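Local coordinates for beta-N-acetylhexosaminidase (Beutenbergia cavernae, PDB 5BU9), which probably hydrolyses terminal non-reducing N-acetyl-D-hexosamine residues in N-acetyl-beta-D-hexosaminides, as a member of glycoside hydrolase family 3, at residues G103-P107 / A108-A112; A119-A123 / S124-L128; S252-R256 / G257-F261. All blocks are in the same frame, centred on the assembly; numbering follows the deposited sequence. Where two conformers were deposited one is given.

Contact 1. Residues G103-P107 / A108-A112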
ATOM      1  N   GLY A 103      12.510   9.297  13.285  1.00 45.04           N
ATOM      2  CA  GLY A 103      11.745   9.795  14.420  1.00 54.59           C
ATOM      3  C   GLY A 103      12.510  10.674  15.413  1.00 65.36           C
ATOM      4  O   GLY A 103      11.907  11.383  16.207  1.00 57.79           O
ATOM      5  N   ALA A 104      13.838  10.625  15.381  1.00 64.11           N
ATOM      6  CA  ALA A 104      14.647  11.437  16.283  1.00 68.89           C
ATOM      7  C   ALA A 104      14.983  12.819  15.690  1.00 59.31           C
ATOM      8  O   ALA A 104      15.553  13.670  16.371  1.00 53.99           O
ATOM      9  CB  ALA A 104      15.923  10.692  16.648  1.00 55.15           C
ATOM     10  N   LEU A 105      14.624  13.039  14.428  1.00 45.59           N
ATOM     11  CA  LEU A 105      14.796  14.340  13.773  1.00 50.15           C
ATOM     12  C   LEU A 105      13.629  15.316  14.069  1.00 48.07           C
ATOM     13  O   LEU A 105      12.474  14.898  14.220  1.00 69.87           O
ATOM     14  CB  LEU A 105      14.926  14.144  12.251  1.00 56.88           C
ATOM     15  CG  LEU A 105      16.014  13.216  11.695  1.00 59.38           C
ATOM     16  CD1 LEU A 105      15.746  12.907  10.247  1.00 42.66           C
ATOM     17  CD2 LEU A 105      17.403  13.849  11.848  1.00 54.03           C
ATOM     18  N   ASP A 106      13.941  16.607  14.171  1.00 51.46           N
ATOM     19  CA  ASP A 106      12.928  17.667  14.088  1.00 63.56           C
ATOM     20  C   ASP A 106      12.112  17.387  12.845  1.00 69.96           C
ATOM     21  O   ASP A 106      12.694  17.082  11.811  1.00 53.13           O
ATOM     22  CB  ASP A 106      13.558  19.075  13.991  1.00 52.99           C
ATOM     23  CG  ASP A 106      14.215  19.524  15.287  1.00 87.15           C
ATOM     24  OD1 ASP A 106      13.923  18.932  16.348  1.00102.01           O
ATOM     25  OD2 ASP A 106      15.013  20.485  15.253  1.00 92.18           O
ATOM     26  N   PRO A 107      10.771  17.472  12.936  1.00 52.37           N
ATOM     27  CA  PRO A 107       9.933  17.220  11.755  1.00 65.18           C
ATOM     28  C   PRO A 107      10.329  18.071  10.537  1.00 59.01           C
ATOM     29  O   PRO A 107      10.323  17.573   9.408  1.00 58.38           O
ATOM     30  CB  PRO A 107       8.528  17.566  12.259  1.00 71.55           C
ATOM     31  CG  PRO A 107       8.580  17.176  13.707  1.00 58.91           C
ATOM     32  CD  PRO A 107       9.961  17.611  14.161  1.00 55.32           C
ATOM     33  N   ALA A 108      10.699  19.327  10.776  1.00 55.50           N
ATOM     34  CA  ALA A 108      11.187  20.215   9.725  1.00 47.95           C
ATOM     35  C   ALA A 108      12.365  19.589   8.953  1.00 60.53           C
ATOM     36  O   ALA A 108      12.405  19.606   7.716  1.00 54.72           O
ATOM     37  CB  ALA A 108      11.591  21.573  10.337  1.00 50.49           C
ATOM     38  N   THR A 109      13.323  19.043   9.694  1.00 58.15           N
ATOM     39  CA  THR A 109      14.494  18.409   9.098  1.00 56.47           C
ATOM     40  C   THR A 109      14.110  17.145   8.310  1.00 46.99           C
ATOM     41  O   THR A 109      14.626  16.900   7.223  1.00 66.88           O
ATOM     42  CB  THR A 109      15.530  18.035  10.180  1.00 51.49           C
ATOM     43  OG1 THR A 109      15.870  19.195  10.946  1.00 64.13           O
ATOM     44  CG2 THR A 109      16.782  17.452   9.541  1.00 47.62           C
ATOM     45  N   LEU A 110      13.204  16.355   8.878  1.00 43.90           N
ATOM     46  CA  LEU A 110      12.715  15.127   8.255  1.00 41.40           C
ATOM     47  C   LEU A 110      11.984  15.441   6.971  1.00 47.03           C
ATOM     48  O   LEU A 110      12.180  14.755   5.977  1.00 49.11           O
ATOM     49  CB  LEU A 110      11.789  14.366   9.202  1.00 40.39           C
ATOM     50  CG  LEU A 110      11.101  13.095   8.675  1.00 46.94           C
ATOM     51  CD1 LEU A 110      12.115  12.136   8.003  1.00 39.10           C
ATOM     52  CD2 LEU A 110      10.405  12.404   9.820  1.00 37.76           C
ATOM     53  N   GLN A 111      11.151  16.482   6.999  1.00 41.87           N
ATOM     54  CA  GLN A 111      10.418  16.915   5.818  1.00 50.25           C
ATOM     55  C   GLN A 111      11.377  17.343   4.696  1.00 69.02           C
ATOM     56  O   GLN A 111      11.170  17.013   3.520  1.00 48.66           O
ATOM     57  CB  GLN A 111       9.460  18.060   6.155  1.00 45.85           C
ATOM     58  CG  GLN A 111       8.716  18.551   4.906  1.00 43.89           C
ATOM     59  CD  GLN A 111       7.546  19.475   5.202  1.00 66.49           C
ATOM     60  OE1 GLN A 111       7.061  19.567   6.333  1.00 45.55           O
ATOM     61  NE2 GLN A 111       7.069  20.149   4.164  1.00 49.07           N
ATOM     62  N   ALA A 112      12.434  18.068   5.059  1.00 48.59           N
ATOM     63  CA  ALA A 112      13.452  18.465   4.081  1.00 45.17           C
ATOM     64  C   ALA A 112      14.171  17.238   3.505  1.00 74.29           C
ATOM     65  O   ALA A 112      14.342  17.128   2.299  1.00 53.21           O
ATOM     66  CB  ALA A 112      14.459  19.425   4.705  1.00 46.69           C
TER
HETATM   67  O   HOH W   1      16.720  17.432  13.659  1.00 43.52           O
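Leu-105 reaches from the loop onto the first turns of helix 107-123 and splits its two methyls between Thr-109 and Leu-110. Its CD2 lies 4.3 Å from the Thr-109 methyl CG2, while its CD1 comes equally close, 4.3 Å, to CD1 of Leu-110. Both are loose van der Waals approaches. Thr-109 turns its methyl and hydroxyl to different neighbours: CG2 stands anti to the backbone N and joins the leucine, whereas OG1 (chi1 -55°) turns back beside the backbone N, 3.8 Å from CB of Asp-106. A water spans this corner, accepting from Asp-106 N at 2.9 Å and lying 3.3 Å from Thr-109 OG1 in a weak bond. Leu-110 carries its branch anti to the backbone N (chi1 176°), toward His-166 and Trp-117, and suits the inner face of the helix. Pro-107 fits the first helical position, where the missing N-H costs no helix bond, and its ring packs on His-166 and Ala-169 of helix 160-176.

The helix is opened by the backbone: Leu-110 N donates to Asp-106 O at 3.1 Å and Gln-111 N to Pro-107 O at 2.8 Å, both nearly straight. Asp-106 holds the N-cap position, yet its carboxylate makes no capping bond. The chemistry therefore implies a helix start set by main-chain bonds and proline, with Leu-105 packed loosely on the first turn, and with an aspartate whose negative charge probably interacts favourably with the positive end of the helix dipole.

Contact 2. Residues A119-A123 / S124-L128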
ATOM      1  N   ALA A 119      12.407  13.286  -4.442  1.00 38.42           N
ATOM      2  CA  ALA A 119      12.897  13.775  -5.736  1.00 44.25           C
ATOM      3  C   ALA A 119      13.624  12.649  -6.502  1.00 39.26           C
ATOM      4  O   ALA A 119      13.528  12.536  -7.729  1.00 45.78           O
ATOM      5  CB  ALA A 119      13.827  14.986  -5.541  1.00 41.29           C
ATOM      6  N   GLU A 120      14.342  11.818  -5.750  1.00 50.55           N
ATOM      7  CA  GLU A 120      15.044  10.673  -6.300  1.00 40.96           C
ATOM      8  C   GLU A 120      14.016   9.659  -6.788  1.00 47.79           C
ATOM      9  O   GLU A 120      14.147   9.128  -7.880  1.00 37.35           O
ATOM     10  CB  GLU A 120      15.974  10.064  -5.247  1.00 42.92           C
ATOM     11  CG  GLU A 120      16.986  11.050  -4.648  1.00 39.62           C
ATOM     12  CD  GLU A 120      17.652  10.518  -3.374  1.00 39.35           C
ATOM     13  OE1 GLU A 120      17.195   9.481  -2.847  1.00 41.26           O
ATOM     14  OE2 GLU A 120      18.623  11.143  -2.889  1.00 53.42           O
ATOM     15  N   LEU A 121      12.982   9.411  -5.990  1.00 42.67           N
ATOM     16  CA  LEU A 121      11.915   8.507  -6.423  1.00 36.80           C
ATOM     17  C   LEU A 121      11.279   9.030  -7.699  1.00 53.05           C
ATOM     18  O   LEU A 121      11.189   8.302  -8.675  1.00 35.42           O
ATOM     19  CB  LEU A 121      10.861   8.336  -5.344  1.00 33.70           C
ATOM     20  CG  LEU A 121      11.330   7.523  -4.152  1.00 32.94           C
ATOM     21  CD1 LEU A 121      10.202   7.458  -3.136  1.00 32.27           C
ATOM     22  CD2 LEU A 121      11.709   6.160  -4.610  1.00 32.39           C
ATOM     23  N   ALA A 122      10.866  10.296  -7.704  1.00 37.52           N
ATOM     24  CA  ALA A 122      10.186  10.882  -8.860  1.00 38.69           C
ATOM     25  C   ALA A 122      11.067  10.822 -10.095  1.00 46.74           C
ATOM     26  O   ALA A 122      10.582  10.583 -11.187  1.00 41.00           O
ATOM     27  CB  ALA A 122       9.798  12.337  -8.582  1.00 37.84           C
ATOM     28  N   ALA A 123      12.363  11.058  -9.929  1.00 38.83           N
ATOM     29  CA  ALA A 123      13.262  11.004 -11.075  1.00 40.05           C
ATOM     30  C   ALA A 123      13.380   9.576 -11.641  1.00 44.27           C
ATOM     31  O   ALA A 123      13.674   9.406 -12.818  1.00 45.56           O
ATOM     32  CB  ALA A 123      14.628  11.536 -10.701  1.00 41.32           C
ATOM     33  N   SER A 124      13.147   8.561 -10.814  0.53 38.03           N
ATOM     34  CA  SER A 124      13.213   7.182 -11.292  0.53 37.52           C
ATOM     35  C   SER A 124      11.834   6.700 -11.747  0.53 42.73           C
ATOM     36  O   SER A 124      11.640   5.508 -11.980  0.53 43.94           O
ATOM     37  CB  SER A 124      13.771   6.250 -10.209  0.53 36.59           C
ATOM     38  OG  SER A 124      12.817   6.028  -9.182  0.53 35.20           O
ATOM     39  N   GLY A 125      10.882   7.628 -11.865  1.00 46.44           N
ATOM     40  CA  GLY A 125       9.543   7.310 -12.357  1.00 40.22           C
ATOM     41  C   GLY A 125       8.514   6.801 -11.348  1.00 45.23           C
ATOM     42  O   GLY A 125       7.385   6.431 -11.706  1.00 39.49           O
ATOM     43  N   ILE A 126       8.898   6.774 -10.080  1.00 35.20           N
ATOM     44  CA  ILE A 126       7.997   6.389  -8.994  1.00 34.72           C
ATOM     45  C   ILE A 126       7.069   7.571  -8.707  1.00 52.00           C
ATOM     46  O   ILE A 126       7.550   8.705  -8.632  1.00 35.33           O
ATOM     47  CB  ILE A 126       8.801   6.014  -7.718  1.00 36.78           C
ATOM     48  CG1 ILE A 126       9.710   4.827  -8.008  1.00 35.99           C
ATOM     49  CG2 ILE A 126       7.870   5.831  -6.488  1.00 31.19           C
ATOM     50  CD1 ILE A 126       8.964   3.570  -8.335  1.00 37.33           C
ATOM     51  N   ASN A 127       5.766   7.335  -8.537  1.00 32.54           N
ATOM     52  CA  ASN A 127       4.875   8.413  -8.087  1.00 50.59           C
ATOM     53  C   ASN A 127       4.062   8.019  -6.864  1.00 40.82           C
ATOM     54  O   ASN A 127       3.230   8.786  -6.410  1.00 40.74           O
ATOM     55  CB  ASN A 127       3.922   8.873  -9.204  1.00 33.58           C
ATOM     56  CG  ASN A 127       3.107   7.733  -9.794  1.00 37.70           C
ATOM     57  OD1 ASN A 127       2.864   6.713  -9.143  1.00 32.67           O
ATOM     58  ND2 ASN A 127       2.713   7.888 -11.055  1.00 37.88           N
ATOM     59  N   LEU A 128       4.289   6.817  -6.337  1.00 38.66           N
ATOM     60  CA  LEU A 128       3.610   6.438  -5.109  1.00 29.86           C
ATOM     61  C   LEU A 128       4.582   5.707  -4.202  1.00 43.25           C
ATOM     62  O   LEU A 128       5.246   4.760  -4.638  1.00 29.62           O
ATOM     63  CB  LEU A 128       2.379   5.568  -5.401  1.00 29.26           C
ATOM     64  CG  LEU A 128       1.531   5.269  -4.169  1.00 29.41           C
ATOM     65  CD1 LEU A 128       0.951   6.580  -3.582  1.00 30.00           C
ATOM     66  CD2 LEU A 128       0.424   4.279  -4.511  1.00 28.02           C
TER
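The flat carbonyl group of Leu-121 has a donor over each face, Ser-124 N on one and Ile-126 N on the other, and three donors in all grip its oxygen. Ser-124 N sits 2.9 Å from Leu-121 O, raised 60° out of the carbonyl plane, and Ile-126 N reaches the same oxygen at 3.1 Å from 42° out of it on the opposite side. Ser-124 OG, 2.8 Å from Leu-121 O, is only slightly off the plane, on the side of Ser-124 N; chi1 of 73° places the hydroxyl between the backbone N and the carbonyl carbon. Serine was modelled in two conformers, which makes this third bond less certain. The next carbonyl, that of Ala-122, is likewise approached from above its plane, by Gly-125 N at 3.0 Å. Ser-124 N also shares its hydrogen with Glu-120 O at 3.2 Å.

Apolar side chains close the turn on its inner side. The two side chains meet at a slant, CB of Leu-121 3.9 Å from CB of Ile-126, and the end of Ile-126 then leads off toward Leu-88, Val-76 and Thr-78; branched aliphatic residues suit this buried strip beside strand 75-82. The chain is drawn back far enough that Ala-122 CA presents its hydrogen to Ile-126 O, 3.4 Å away. Ser-124 is small enough to be buried against Phe-93, Val-50 and Thr-53. The Glu-120 carboxylate has its partner outside the turn, OE2 bonding to Ser-94 OG.

Gly-125 has a positive phi, at which a CB would jam against the preceding carbonyl oxygen, so glycine belongs here. Ile-126 N to Leu-121 O and Gly-125 N to Ala-122 O, with that glycine as C-prime residue, form a Schellman motif. It ends helix 107-123 and turns the chain toward strand 128-129 of the TIM barrel.

Contact 3. Residues S252-R256 / G257-F261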
ATOM      1  N   SER A 252     -14.585  -0.143   6.042  1.00 33.62           N
ATOM      2  CA  SER A 252     -15.643   0.774   5.685  1.00 37.69           C
ATOM      3  C   SER A 252     -16.251   1.495   6.889  1.00 42.59           C
ATOM      4  O   SER A 252     -16.370   2.705   6.843  1.00 44.44           O
ATOM      5  CB  SER A 252     -16.736   0.044   4.897  1.00 33.45           C
ATOM      6  OG  SER A 252     -16.315  -0.143   3.559  1.00 34.03           O
ATOM      7  N   ASP A 253     -16.640   0.791   7.955  1.00 31.77           N
ATOM      8  CA  ASP A 253     -17.273   1.486   9.088  1.00 41.49           C
ATOM      9  C   ASP A 253     -16.250   2.302   9.888  1.00 34.10           C
ATOM     10  O   ASP A 253     -16.515   3.422  10.196  1.00 40.83           O
ATOM     11  CB  ASP A 253     -18.018   0.519  10.033  1.00 36.72           C
ATOM     12  CG  ASP A 253     -19.071  -0.339   9.300  1.00 84.75           C
ATOM     13  OD1 ASP A 253     -19.376  -0.063   8.112  1.00 77.37           O
ATOM     14  OD2 ASP A 253     -19.600  -1.299   9.912  1.00 77.46           O
ATOM     15  N   LEU A 254     -15.078   1.752  10.198  1.00 33.55           N
ATOM     16  CA  LEU A 254     -14.115   2.475  11.024  1.00 42.70           C
ATOM     17  C   LEU A 254     -13.313   3.498  10.209  1.00 40.14           C
ATOM     18  O   LEU A 254     -13.376   4.708  10.461  1.00 37.86           O
ATOM     19  CB  LEU A 254     -13.158   1.494  11.719  1.00 31.67           C
ATOM     20  CG  LEU A 254     -12.111   2.117  12.670  1.00 35.12           C
ATOM     21  CD1 LEU A 254     -12.758   3.018  13.736  1.00 35.75           C
ATOM     22  CD2 LEU A 254     -11.189   1.094  13.309  1.00 31.94           C
ATOM     23  N   LEU A 255     -12.560   3.000   9.237  1.00 36.25           N
ATOM     24  CA  LEU A 255     -11.653   3.802   8.407  1.00 36.61           C
ATOM     25  C   LEU A 255     -12.409   4.847   7.581  1.00 66.57           C
ATOM     26  O   LEU A 255     -12.165   6.032   7.734  1.00 33.85           O
ATOM     27  CB  LEU A 255     -10.836   2.896   7.472  1.00 28.87           C
ATOM     28  CG  LEU A 255      -9.861   3.635   6.555  1.00 52.04           C
ATOM     29  CD1 LEU A 255      -8.935   4.548   7.356  1.00 28.49           C
ATOM     30  CD2 LEU A 255      -9.054   2.634   5.754  1.00 30.49           C
ATOM     31  N   ARG A 256     -13.329   4.419   6.714  1.00 28.41           N
ATOM     32  CA  ARG A 256     -14.079   5.373   5.909  1.00 32.32           C
ATOM     33  C   ARG A 256     -15.188   6.092   6.702  1.00 35.73           C
ATOM     34  O   ARG A 256     -15.468   7.267   6.452  1.00 42.49           O
ATOM     35  CB  ARG A 256     -14.707   4.703   4.688  1.00 36.84           C
ATOM     36  CG  ARG A 256     -13.738   4.123   3.691  1.00 40.03           C
ATOM     37  CD  ARG A 256     -14.455   3.853   2.360  1.00 34.25           C
ATOM     38  NE  ARG A 256     -13.600   3.074   1.467  1.00 47.52           N
ATOM     39  CZ  ARG A 256     -12.662   3.609   0.697  1.00 46.62           C
ATOM     40  NH1 ARG A 256     -12.473   4.916   0.707  1.00 37.96           N
ATOM     41  NH2 ARG A 256     -11.920   2.845  -0.090  1.00 43.49           N
ATOM     42  N   GLY A 257     -15.829   5.400   7.639  1.00 43.23           N
ATOM     43  CA  GLY A 257     -16.959   5.996   8.346  1.00 40.74           C
ATOM     44  C   GLY A 257     -16.540   6.907   9.479  1.00 45.37           C
ATOM     45  O   GLY A 257     -16.616   8.113   9.344  1.00 66.68           O
ATOM     46  N   GLN A 258     -16.068   6.315  10.578  1.00 40.41           N
ATOM     47  CA  GLN A 258     -15.623   7.032  11.784  1.00 63.66           C
ATOM     48  C   GLN A 258     -14.520   8.060  11.501  1.00 47.80           C
ATOM     49  O   GLN A 258     -14.633   9.230  11.894  1.00 51.88           O
ATOM     50  CB  GLN A 258     -15.108   6.036  12.845  1.00 48.86           C
ATOM     51  CG  GLN A 258     -15.904   5.946  14.136  1.00 63.62           C
ATOM     52  CD  GLN A 258     -17.245   5.239  13.951  1.00109.90           C
ATOM     53  OE1 GLN A 258     -17.310   4.147  13.369  1.00 99.41           O
ATOM     54  NE2 GLN A 258     -18.328   5.863  14.444  1.00 78.54           N
ATOM     55  N   LEU A 259     -13.463   7.600  10.829  1.00 44.88           N
ATOM     56  CA  LEU A 259     -12.249   8.376  10.598  1.00 53.04           C
ATOM     57  C   LEU A 259     -12.409   9.276   9.372  1.00 48.31           C
ATOM     58  O   LEU A 259     -11.608  10.196   9.160  1.00 51.30           O
ATOM     59  CB  LEU A 259     -11.035   7.434  10.445  1.00 32.54           C
ATOM     60  CG  LEU A 259     -10.223   7.223  11.740  1.00 56.22           C
ATOM     61  CD1 LEU A 259     -11.070   6.872  12.932  1.00 37.86           C
ATOM     62  CD2 LEU A 259      -9.177   6.167  11.586  1.00 37.17           C
ATOM     63  N   GLY A 260     -13.452   9.007   8.582  1.00 43.75           N
ATOM     64  CA  GLY A 260     -13.826   9.844   7.454  1.00 34.81           C
ATOM     65  C   GLY A 260     -12.904   9.761   6.233  1.00 45.99           C
ATOM     66  O   GLY A 260     -12.871  10.667   5.404  1.00 51.47           O
ATOM     67  N   PHE A 261     -12.142   8.681   6.108  1.00 42.65           N
ATOM     68  CA  PHE A 261     -11.233   8.577   4.965  1.00 44.30           C
ATOM     69  C   PHE A 261     -12.017   8.356   3.660  1.00 41.43           C
ATOM     70  O   PHE A 261     -12.818   7.424   3.542  1.00 47.94           O
ATOM     71  CB  PHE A 261     -10.210   7.461   5.191  1.00 28.22           C
ATOM     72  CG  PHE A 261      -9.223   7.297   4.049  1.00 44.35           C
ATOM     73  CD1 PHE A 261      -8.344   8.315   3.719  1.00 31.34           C
ATOM     74  CD2 PHE A 261      -9.179   6.117   3.308  1.00 45.35           C
ATOM     75  CE1 PHE A 261      -7.432   8.165   2.668  1.00 54.87           C
ATOM     76  CE2 PHE A 261      -8.281   5.962   2.249  1.00 36.16           C
ATOM     77  CZ  PHE A 261      -7.400   6.990   1.934  1.00 32.51           C
TER
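Helix 248-258, one of the helices packed round the strands of the TIM barrel, has a pi-type turn at 252-256, near its end, before the chain goes on to strand 264-267. Gln-258 N donates to Asp-253 O at 3.0 Å and Leu-259 N to Leu-254 O at 2.9 Å, each spanning five residues instead of the usual four; Gly-257 N to Ser-252 O is a weaker bond of the same span. Gly-257 suits the widened turn, since a CB there would clash with Asp-253 O. Gly-260, the first residue to leave helical angles, has positive phi, which glycine adopts readily, and Phe-261 N bonds to Leu-255 O at 3.1 Å.

The buried side is apolar. Leu-255 and Phe-261 run alongside each other in the same direction, both with CG anti to the backbone N (chi1 180°). Leu-255 CD1 touches Phe-261 CB at 3.8 Å, and both residues pack on Ile-221 and Val-228. Leu-254 CD1 meets Leu-259 CD1 at 4.3 Å, with Phe-186 beside both.

Arg-256 runs extended past the phenylalanine carbonyl to polar partners beyond the turn: NH1 bonds to Gly-263 O, and NH2 makes a salt bridge with Asp-294 and a bond to Gly-292 O. Along the way its aliphatic CG passes 3.4 Å from Phe-261 O.

Contacts 1 and 2 sit at the two ends of one helix, 107-123: the first starts it, the second stops it, with centres 20 Å apart and nearest atoms about 8 Å apart. Contact 3 closes another helix, 248-258, on the opposite side of the chain's centre from contact 2; their centres are 30 Å apart, but their nearest atoms only about 10 Å. Contacts 2 and 3 do the same job, each delivering the chain from a helix to a barrel strand, 128-129 or 264-267. In TIM barrels the active site lies at the strands' C-terminal ends, so these strand-entry turns probably lie away from it; contact 1 is peripheral, 23 Å from the chain's centre.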